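Local structure of endoglucanase (Clostridium thermocellum, 2E4T) at residues 7-11 and 428-432; 208-212 and 260-265; 226-232 and 277-283; 452-458 and 503-508. The protein probably hydrolyses internal beta-1,4-glucosidic bonds of cellulose and xyloglucan, this chain being the family 44 glycoside hydrolase part of a longer multidomain enzyme. One frame throughout, in Å; residues are numbered along the deposited sequence.

The four contacts fall into two pairs, one in each domain of the chain. Interactions 2 and 3, with centres 11 Å apart, belong to the TIM-like barrel: helices 204-221 and 257-272 lead into strands 226-232 and 279-284, so the outer helices and the inner strands form neighbouring layers, with Y261 reaching from one to the other. Interactions 1 and 4, 10 Å apart, lie on the nine-stranded sheet of the second domain, where K453 joins the two. Both barrel contacts are nested inside the chain loop that interaction 1 closes, and interaction 4 follows it. The second domain is therefore built from both chain ends, while interactions 2 and 4 stand about 46 Å apart, centre to centre.

Interaction 1. Residues 7-11 and 428-432; sequences AKVVD and DIEVS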
# COMPACT_ATOMS: atom_id res chain seq x y z
N ALA A 7 -22.60 25.80 18.58
CA ALA A 7 -22.41 24.40 18.04
C ALA A 7 -21.87 24.46 16.61
O ALA A 7 -22.28 25.31 15.81
CB ALA A 7 -23.71 23.63 18.01
N LYS A 8 -21.03 23.50 16.27
CA LYS A 8 -20.49 23.36 14.92
C LYS A 8 -21.43 22.48 14.14
O LYS A 8 -21.71 21.36 14.58
CB LYS A 8 -19.09 22.74 15.01
CG LYS A 8 -18.41 22.48 13.67
CD LYS A 8 -18.26 23.74 12.82
CE LYS A 8 -17.53 23.44 11.53
NZ LYS A 8 -17.47 24.58 10.60
N VAL A 9 -21.87 22.99 12.99
CA VAL A 9 -22.90 22.34 12.15
C VAL A 9 -22.39 22.18 10.72
O VAL A 9 -21.90 23.13 10.12
CB VAL A 9 -24.19 23.18 12.13
CG1 VAL A 9 -25.20 22.48 11.28
CG2 VAL A 9 -24.76 23.30 13.55
N VAL A 10 -22.46 20.97 10.20
CA VAL A 10 -21.90 20.61 8.91
C VAL A 10 -22.97 19.88 8.10
O VAL A 10 -23.64 19.01 8.65
CB VAL A 10 -20.67 19.70 9.12
CG1 VAL A 10 -20.14 19.15 7.78
CG2 VAL A 10 -19.60 20.47 9.90
N ASP A 11 -23.11 20.26 6.82
CA ASP A 11 -24.05 19.59 5.95
C ASP A 11 -23.34 18.49 5.15
O ASP A 11 -22.25 18.73 4.59
CB ASP A 11 -24.63 20.58 4.96
CG ASP A 11 -25.46 21.65 5.64
OD1 ASP A 11 -26.10 21.36 6.67
OD2 ASP A 11 -25.47 22.80 5.19
N ASP A 428 -17.63 21.04 5.17
CA ASP A 428 -16.44 21.48 5.93
C ASP A 428 -15.42 20.35 5.91
O ASP A 428 -15.46 19.43 6.74
CB ASP A 428 -16.78 21.91 7.34
CG ASP A 428 -15.57 22.50 8.07
OD1 ASP A 428 -14.42 22.18 7.71
OD2 ASP A 428 -15.78 23.29 9.03
N ILE A 429 -14.49 20.42 4.97
CA ILE A 429 -13.49 19.39 4.78
C ILE A 429 -12.37 19.44 5.79
O ILE A 429 -11.54 18.51 5.81
CB ILE A 429 -12.89 19.44 3.33
CG1 ILE A 429 -12.04 20.69 3.11
CG2 ILE A 429 -13.97 19.25 2.29
CD1 ILE A 429 -11.41 20.80 1.72
N GLU A 430 -12.30 20.50 6.61
CA GLU A 430 -11.30 20.60 7.66
C GLU A 430 -11.77 19.88 8.93
O GLU A 430 -11.03 19.10 9.52
CB GLU A 430 -11.02 22.07 7.95
CG GLU A 430 -9.92 22.24 8.95
CD GLU A 430 -9.73 23.67 9.35
OE1 GLU A 430 -10.74 24.43 9.46
OE2 GLU A 430 -8.57 24.07 9.55
N VAL A 431 -13.04 20.07 9.32
CA VAL A 431 -13.51 19.47 10.54
C VAL A 431 -14.01 18.05 10.35
O VAL A 431 -14.20 17.34 11.34
CB VAL A 431 -14.63 20.34 11.21
CG1 VAL A 431 -15.97 20.12 10.52
CG2 VAL A 431 -14.74 20.07 12.67
N SER A 432 -14.25 17.64 9.10
CA SER A 432 -14.87 16.35 8.85
C SER A 432 -14.41 15.74 7.58
O SER A 432 -13.88 16.42 6.70
CB SER A 432 -16.41 16.49 8.84
OG SER A 432 -16.87 17.19 7.68
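K8 reaches from the first strand of the chain to D428, in the loop between strands 420-426 and 432-439, and its ammonium nitrogen NZ bonds to D428 OD2 at 2.6 Å in a salt bridge. The lysine meets the lone pair of OD2 that points away from the other oxygen, the anti one, while OD1 faces its own loop. D428 CG stands anti to the backbone N (chi1 -174°), turning OD1 over the chain that follows. There OD1 accepts E430 N at 2.9 Å, nearly along its C-O axis, in an Asx turn, and V431 N at 3.0 Å from well above the carboxylate plane, completing an Asx motif. Aspartate suits this place because its short side chain can fold back on the loop with one oxygen and offer the other to a lysine.

Beneath the charged pair lies an apolar layer. V10 CG2 packs 3.7 Å from V431 CG1, and the same methyl of V431 has K8 CE on it at 3.8 Å. Two loop carbonyls have partners elsewhere: I429 O and V431 O are taken by K453, through its NZ and its backbone N respectively. With three N-H donors sharing its carboxylate, D428 should be stabilised as the anion, and a single side chain both shapes the loop and ties it to the N-terminal strand.

Interaction 2. Residues 208-212 and 260-265; sequences IEKSV and YYLDKM
I208 is the bump that fills the main hollow between these two helices, a pocket bounded by Y260, Y261, K264 and M265 on helix 257-272. Its CG1 comes 3.6 Å from Y260 CE2, while the end of the chain, CD1, presses obliquely against Y261 at 3.7 Å from CD1 of that ring. K264 CB makes the floor, 3.9 Å from I208 CD1. A branched but slender isoleucine fits such a slot between two rings. The hollow owes its shape to neighbours on its own helix: K264 CG lies over one face of the Y260 ring and M265 CG over one face of the Y261 ring, and the lysine bends at chi2 (-53°) so that its polar end leads away.

One turn further along, M265 supplies the bump. Curled at chi2 and chi3, it lays SD 3.7 Å from V212 CG2 and 3.9 Å from S211 CB, the flexible thioether filling the shallow surface beside a small serine. The serine hydroxyl, near the edge of the Y261 ring, bonds to L207 O in its own helix and accepts from a water that also bonds to Y261 OH, 2.7 Å away.

The axes of the two short segments cross at -49° and come within 10.7 Å, consistent with ridges of residues four apart, I208-V212 and Y261-M265, meshing with each other. Neighbouring outer helices, each leading into one of two adjacent parallel strands and packed in this way, are typical of the TIM barrel.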
# COMPACT_ATOMS: atom_id res chain seq x y z
N ILE A 208 14.98 0.68 -15.75
CA ILE A 208 14.05 0.25 -16.82
C ILE A 208 14.45 -1.08 -17.40
O ILE A 208 13.59 -1.95 -17.61
CB ILE A 208 13.97 1.34 -17.95
CG1 ILE A 208 13.40 2.63 -17.45
CG2 ILE A 208 13.22 0.82 -19.14
CD1 ILE A 208 12.12 2.57 -16.82
N GLU A 209 15.75 -1.25 -17.70
CA GLU A 209 16.19 -2.52 -18.30
C GLU A 209 15.78 -3.69 -17.44
O GLU A 209 15.25 -4.71 -17.95
CB GLU A 209 17.72 -2.48 -18.53
CG GLU A 209 18.11 -1.61 -19.67
CD GLU A 209 19.57 -1.78 -20.07
OE1 GLU A 209 20.26 -2.71 -19.59
OE2 GLU A 209 20.04 -0.96 -20.89
N LYS A 210 16.04 -3.59 -16.13
CA LYS A 210 15.71 -4.68 -15.23
C LYS A 210 14.21 -4.90 -15.13
O LYS A 210 13.73 -6.05 -15.06
CB LYS A 210 16.29 -4.41 -13.85
CG LYS A 210 17.78 -4.58 -13.76
CD LYS A 210 18.30 -4.29 -12.40
CE LYS A 210 19.75 -4.76 -12.28
NZ LYS A 210 20.27 -4.68 -11.00
N SER A 211 13.46 -3.80 -15.05
CA SER A 211 12.02 -3.92 -14.88
C SER A 211 11.38 -4.64 -16.07
O SER A 211 10.51 -5.52 -15.92
CB SER A 211 11.40 -2.52 -14.73
OG SER A 211 11.92 -1.87 -13.58
N VAL A 212 11.79 -4.23 -17.28
CA VAL A 212 11.30 -4.83 -18.49
C VAL A 212 11.66 -6.31 -18.54
O VAL A 212 10.84 -7.18 -18.88
CB VAL A 212 11.81 -4.07 -19.73
CG1 VAL A 212 11.52 -4.78 -21.02
CG2 VAL A 212 11.21 -2.66 -19.76
N TYR A 260 8.83 9.43 -16.82
CA TYR A 260 9.83 8.64 -17.55
C TYR A 260 9.54 7.14 -17.37
O TYR A 260 9.55 6.35 -18.34
CB TYR A 260 11.22 8.99 -17.06
CG TYR A 260 12.33 8.12 -17.61
CD1 TYR A 260 13.07 8.53 -18.73
CD2 TYR A 260 12.69 6.95 -16.98
CE1 TYR A 260 14.13 7.78 -19.20
CE2 TYR A 260 13.76 6.18 -17.45
CZ TYR A 260 14.48 6.61 -18.55
OH TYR A 260 15.57 5.85 -18.95
N TYR A 261 9.31 6.73 -16.11
CA TYR A 261 9.08 5.29 -15.87
C TYR A 261 7.87 4.81 -16.61
O TYR A 261 7.89 3.77 -17.29
CB TYR A 261 8.92 5.09 -14.33
CG TYR A 261 8.77 3.68 -13.93
CD1 TYR A 261 9.87 2.83 -13.87
CD2 TYR A 261 7.52 3.14 -13.58
CE1 TYR A 261 9.77 1.51 -13.46
CE2 TYR A 261 7.41 1.81 -13.16
CZ TYR A 261 8.51 1.02 -13.06
OH TYR A 261 8.35 -0.26 -12.57
N LEU A 262 6.76 5.55 -16.51
CA LEU A 262 5.54 5.14 -17.22
C LEU A 262 5.78 5.10 -18.73
O LEU A 262 5.35 4.15 -19.40
CB LEU A 262 4.40 6.12 -16.87
CG LEU A 262 3.89 6.00 -15.43
CD1 LEU A 262 3.09 7.25 -15.10
CD2 LEU A 262 3.05 4.74 -15.25
N ASP A 263 6.41 6.15 -19.27
CA ASP A 263 6.59 6.25 -20.70
C ASP A 263 7.49 5.10 -21.21
O ASP A 263 7.20 4.50 -22.27
CB ASP A 263 7.22 7.60 -21.04
CG ASP A 263 7.21 7.92 -22.53
OD1 ASP A 263 6.19 7.70 -23.19
OD2 ASP A 263 8.19 8.51 -23.01
N LYS A 264 8.58 4.85 -20.52
CA LYS A 264 9.50 3.79 -20.95
C LYS A 264 8.88 2.40 -20.78
O LYS A 264 9.12 1.49 -21.62
CB LYS A 264 10.85 3.91 -20.26
CG LYS A 264 11.61 5.19 -20.56
CD LYS A 264 11.79 5.50 -22.06
CE LYS A 264 12.59 6.79 -22.26
NZ LYS A 264 12.61 7.19 -23.72
N MET A 265 8.11 2.19 -19.71
CA MET A 265 7.44 0.88 -19.59
C MET A 265 6.35 0.72 -20.68
O MET A 265 6.17 -0.38 -21.19
CB MET A 265 6.84 0.70 -18.19
CG MET A 265 7.93 0.60 -17.09
SD MET A 265 9.16 -0.70 -17.33
CE MET A 265 8.14 -2.17 -17.07
O HOH W 1 10.59 -1.07 -11.37

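Interaction 3. Residues 226-232 and 277-283; sequences EIFGPAL and LDVLDVH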
# COMPACT_ATOMS: atom_id res chain seq x y z
N GLU A 226 0.19 -9.76 -12.08
CA GLU A 226 0.37 -8.31 -12.21
C GLU A 226 1.75 -7.92 -11.72
O GLU A 226 2.17 -8.36 -10.63
CB GLU A 226 -0.72 -7.60 -11.39
CG GLU A 226 -2.05 -7.72 -12.08
CD GLU A 226 -3.20 -7.06 -11.33
OE1 GLU A 226 -3.29 -7.17 -10.09
OE2 GLU A 226 -4.02 -6.42 -11.99
N ILE A 227 2.41 -7.07 -12.51
CA ILE A 227 3.73 -6.55 -12.15
C ILE A 227 3.58 -5.15 -11.60
O ILE A 227 2.97 -4.25 -12.21
CB ILE A 227 4.65 -6.57 -13.42
CG1 ILE A 227 5.01 -8.00 -13.78
CG2 ILE A 227 5.87 -5.68 -13.19
CD1 ILE A 227 6.08 -8.63 -12.77
N PHE A 228 4.19 -4.97 -10.41
CA PHE A 228 4.19 -3.72 -9.66
C PHE A 228 5.60 -3.13 -9.67
O PHE A 228 6.59 -3.85 -9.41
CB PHE A 228 3.86 -4.00 -8.16
CG PHE A 228 2.44 -4.38 -7.85
CD1 PHE A 228 1.84 -5.50 -8.41
CD2 PHE A 228 1.71 -3.60 -6.95
CE1 PHE A 228 0.54 -5.85 -8.07
CE2 PHE A 228 0.41 -3.97 -6.60
CZ PHE A 228 -0.19 -5.10 -7.18
N GLY A 229 5.70 -1.82 -9.90
CA GLY A 229 6.96 -1.14 -9.74
C GLY A 229 6.74 0.35 -9.83
O GLY A 229 5.67 0.79 -10.27
N PRO A 230 7.73 1.15 -9.40
CA PRO A 230 9.06 0.72 -8.96
C PRO A 230 9.26 0.57 -7.46
O PRO A 230 10.39 0.36 -7.02
CB PRO A 230 10.03 1.81 -9.56
CG PRO A 230 9.12 2.91 -10.11
CD PRO A 230 7.70 2.61 -9.59
N ALA A 231 8.16 0.69 -6.67
CA ALA A 231 8.27 0.59 -5.19
C ALA A 231 9.19 1.69 -4.66
O ALA A 231 10.05 1.48 -3.80
CB ALA A 231 8.69 -0.80 -4.73
N LEU A 232 8.98 2.91 -5.18
CA LEU A 232 9.83 4.06 -4.82
C LEU A 232 9.64 4.48 -3.38
O LEU A 232 8.49 4.52 -2.86
CB LEU A 232 9.54 5.23 -5.76
CG LEU A 232 9.79 4.98 -7.23
CD1 LEU A 232 9.39 6.21 -8.03
CD2 LEU A 232 11.26 4.62 -7.52
N LEU A 277 3.87 -3.39 -17.32
CA LEU A 277 3.69 -2.75 -16.02
C LEU A 277 2.19 -2.73 -15.76
O LEU A 277 1.46 -2.09 -16.53
CB LEU A 277 4.20 -1.32 -16.02
CG LEU A 277 4.00 -0.54 -14.71
CD1 LEU A 277 4.83 -1.13 -13.56
CD2 LEU A 277 4.22 0.92 -14.90
N ASP A 278 1.75 -3.41 -14.70
CA ASP A 278 0.33 -3.39 -14.36
C ASP A 278 -0.01 -2.31 -13.34
O ASP A 278 -1.12 -1.73 -13.40
CB ASP A 278 -0.11 -4.75 -13.85
CG ASP A 278 0.02 -5.79 -14.94
OD1 ASP A 278 -0.91 -5.84 -15.80
OD2 ASP A 278 1.04 -6.51 -14.95
N VAL A 279 0.89 -2.07 -12.39
CA VAL A 279 0.60 -1.23 -11.25
C VAL A 279 1.81 -0.35 -10.94
O VAL A 279 2.89 -0.86 -10.67
CB VAL A 279 0.23 -2.05 -10.00
CG1 VAL A 279 -0.31 -1.13 -8.93
CG2 VAL A 279 -0.78 -3.15 -10.32
N LEU A 280 1.61 0.97 -11.01
CA LEU A 280 2.59 1.95 -10.53
C LEU A 280 2.54 1.90 -9.00
O LEU A 280 1.48 2.09 -8.42
CB LEU A 280 2.22 3.33 -11.06
CG LEU A 280 3.17 4.44 -10.62
CD1 LEU A 280 4.53 4.29 -11.31
CD2 LEU A 280 2.58 5.81 -10.95
N ASP A 281 3.70 1.63 -8.39
CA ASP A 281 3.79 1.27 -6.96
C ASP A 281 4.74 2.23 -6.28
O ASP A 281 5.93 2.34 -6.70
CB ASP A 281 4.41 -0.18 -6.95
CG ASP A 281 4.74 -0.72 -5.61
OD1 ASP A 281 4.89 0.08 -4.65
OD2 ASP A 281 4.81 -1.98 -5.51
N VAL A 282 4.24 2.97 -5.28
CA VAL A 282 5.08 3.90 -4.56
C VAL A 282 4.83 3.72 -3.04
O VAL A 282 3.81 3.19 -2.60
CB VAL A 282 4.83 5.37 -4.95
CG1 VAL A 282 5.18 5.61 -6.42
CG2 VAL A 282 3.36 5.78 -4.66
N HIS A 283 5.82 4.22 -2.28
CA HIS A 283 5.73 4.30 -0.82
C HIS A 283 5.52 5.77 -0.47
O HIS A 283 6.18 6.65 -1.03
CB HIS A 283 7.00 3.80 -0.17
CG HIS A 283 7.29 2.38 -0.50
ND1 HIS A 283 6.49 1.46 -1.14
CD2 HIS A 283 8.46 1.71 -0.23
CE1 HIS A 283 7.16 0.29 -1.21
NE2 HIS A 283 8.37 0.43 -0.67
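F228 and V279 pair side by side on neighbouring parallel strands of the TIM-like barrel, joined in a beta-alpha-beta crossover by a helical connection that ends in helix 257-272. This is the tight part of the contact. V279 CG2 lies over the centre of the F228 ring, 3.7 Å from its centroid, a CH-pi contact suited to a branched side chain beneath a flat one. The backbone ladder alongside runs from V279 N to I227 O and from G229 N to V279 O. L277 CD1 lies 3.8 Å from G229 N. On the outer face, Y261 of helix 257-272 packs on P230 and L280.

Beyond the cis peptide before P230 the ladder slackens into a beta bulge: D281 O takes only weak bonds from A231 N and L232 N, though H283 N closes firmly on L232 O at 2.7 Å.

The other end is more open. There E226 and D278 are partly exposed, their CB atoms 3.8 Å apart. E226 OE1 bonds to Y387 and Y104 and OE2 forms a salt bridge with K354, while D278 OD2 pairs with K219. With CG beside its backbone N (chi1 -64°), D278 accepts I227 N on OD2 at 2.9 Å, an almost straight bond of 170°.

Interaction 4. Residues 452-458 and 503-508; sequences NKNYDQP and TVPALT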
# COMPACT_ATOMS: atom_id res chain seq x y z
N ASN A 452 -15.29 12.72 12.53
CA ASN A 452 -15.29 14.03 13.17
C ASN A 452 -13.88 14.34 13.65
O ASN A 452 -13.40 13.71 14.62
CB ASN A 452 -16.27 14.08 14.32
CG ASN A 452 -16.40 15.49 14.86
OD1 ASN A 452 -16.05 16.45 14.16
ND2 ASN A 452 -16.94 15.63 16.08
N LYS A 453 -13.22 15.27 12.96
CA LYS A 453 -11.87 15.70 13.28
C LYS A 453 -11.84 16.83 14.32
O LYS A 453 -10.77 17.28 14.71
CB LYS A 453 -11.12 16.12 12.01
CG LYS A 453 -10.95 14.99 11.03
CD LYS A 453 -10.17 15.43 9.78
CE LYS A 453 -11.00 16.11 8.72
NZ LYS A 453 -10.16 16.85 7.69
N ASN A 454 -13.03 17.31 14.75
CA ASN A 454 -13.06 18.35 15.75
C ASN A 454 -12.38 17.82 17.02
O ASN A 454 -12.77 16.75 17.53
CB ASN A 454 -14.56 18.70 16.01
CG ASN A 454 -14.78 20.02 16.61
OD1 ASN A 454 -13.93 20.51 17.37
ND2 ASN A 454 -16.01 20.56 16.37
N TYR A 455 -11.39 18.56 17.53
CA TYR A 455 -10.57 18.02 18.61
C TYR A 455 -11.26 18.05 19.92
O TYR A 455 -11.06 17.13 20.77
CB TYR A 455 -9.20 18.74 18.68
CG TYR A 455 -8.08 17.82 19.14
CD1 TYR A 455 -7.27 17.16 18.17
CD2 TYR A 455 -7.86 17.50 20.51
CE1 TYR A 455 -6.29 16.29 18.54
CE2 TYR A 455 -6.83 16.61 20.88
CZ TYR A 455 -6.07 16.01 19.88
OH TYR A 455 -5.11 15.07 20.22
N ASP A 456 -12.04 19.10 20.13
CA ASP A 456 -12.53 19.27 21.51
C ASP A 456 -13.96 19.77 21.56
O ASP A 456 -14.34 20.33 22.58
CB ASP A 456 -11.65 20.20 22.32
CG ASP A 456 -11.31 21.37 21.52
OD1 ASP A 456 -12.26 21.82 20.83
OD2 ASP A 456 -10.12 21.75 21.46
N GLN A 457 -14.78 19.48 20.56
CA GLN A 457 -16.21 19.74 20.59
C GLN A 457 -16.90 18.73 19.71
O GLN A 457 -16.31 18.26 18.70
CB GLN A 457 -16.50 21.17 20.04
CG GLN A 457 -16.08 22.34 20.91
CD GLN A 457 -16.57 22.29 22.38
OE1 GLN A 457 -15.85 22.70 23.30
NE2 GLN A 457 -17.77 21.80 22.60
N PRO A 458 -18.17 18.41 20.00
CA PRO A 458 -18.97 17.62 19.07
C PRO A 458 -19.20 18.39 17.76
O PRO A 458 -19.04 19.64 17.70
CB PRO A 458 -20.29 17.41 19.82
CG PRO A 458 -20.36 18.60 20.78
CD PRO A 458 -18.96 18.97 21.12
N THR A 503 -25.41 14.14 15.70
CA THR A 503 -24.30 14.81 16.36
C THR A 503 -23.34 13.75 16.89
O THR A 503 -23.75 12.79 17.56
CB THR A 503 -24.82 15.69 17.50
OG1 THR A 503 -25.63 16.72 16.91
CG2 THR A 503 -23.66 16.29 18.30
N VAL A 504 -22.06 13.97 16.57
CA VAL A 504 -21.01 13.03 16.85
C VAL A 504 -20.02 13.71 17.83
O VAL A 504 -19.64 14.87 17.61
CB VAL A 504 -20.23 12.70 15.47
CG1 VAL A 504 -19.08 11.74 15.67
CG2 VAL A 504 -21.20 12.14 14.43
N PRO A 505 -19.59 13.02 18.90
CA PRO A 505 -18.57 13.61 19.78
C PRO A 505 -17.27 13.93 19.04
O PRO A 505 -16.99 13.42 17.93
CB PRO A 505 -18.34 12.54 20.84
CG PRO A 505 -19.64 11.73 20.81
CD PRO A 505 -20.01 11.70 19.37
N ALA A 506 -16.46 14.78 19.67
CA ALA A 506 -15.13 15.08 19.20
C ALA A 506 -14.38 13.75 18.92
O ALA A 506 -14.54 12.75 19.61
CB ALA A 506 -14.37 15.85 20.28
N LEU A 507 -13.50 13.81 17.89
CA LEU A 507 -12.54 12.75 17.60
C LEU A 507 -13.20 11.36 17.66
O LEU A 507 -12.83 10.48 18.43
CB LEU A 507 -11.32 12.80 18.53
CG LEU A 507 -10.54 14.13 18.42
CD1 LEU A 507 -9.34 14.09 19.41
CD2 LEU A 507 -10.08 14.45 17.00
N THR A 508 -14.17 11.18 16.75
CA THR A 508 -14.88 9.91 16.63
C THR A 508 -14.95 9.51 15.16
O THR A 508 -15.11 10.38 14.29
CB THR A 508 -16.30 10.08 17.20
OG1 THR A 508 -16.17 10.33 18.60
CG2 THR A 508 -17.19 8.80 17.10
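L507 and T508 both lie opposite N452 in a G1 beta bulge, where the loop after strand 442-452 meets the connection between strands 499-504 and 508-514 of the large mixed sheet. N452 is the hub of the contact. Its backbone N donates to T508 O at 2.9 Å, nearly straight, and its side-chain ND2 donates to P505 O, also at 2.9 Å, approaching from above the carbonyl plane. The ring of P505 restrains phi where the chain leaves strand 499-504. With CG anti to the backbone N (chi1 -172°), the amide of N452 extends over the turn opposite, and its CB rests 3.9 Å from V504 CG1.

L507 occupies the first position of the bulge with both phi and psi positive (45° and 63°), an unusual backbone for leucine. Its N gives a weak bond to N454 O, and the side chain turns back toward the loop: CD1 sits over the centre of one face of the Y455 ring, 3.6 Å from the centroid. A506 is small enough for its CB to come within 3.3 Å of N454 O.

A second shell sets these groups. N452 OD1 accepts N454 N, an Asx turn that curls the loop, and also bonds to the hydroxyl of T459. Helix 368-384 packs against L507, helix 304-312 against both L507 and Y455, and at the far end of the tyrosine OH bonds to N307 ND2.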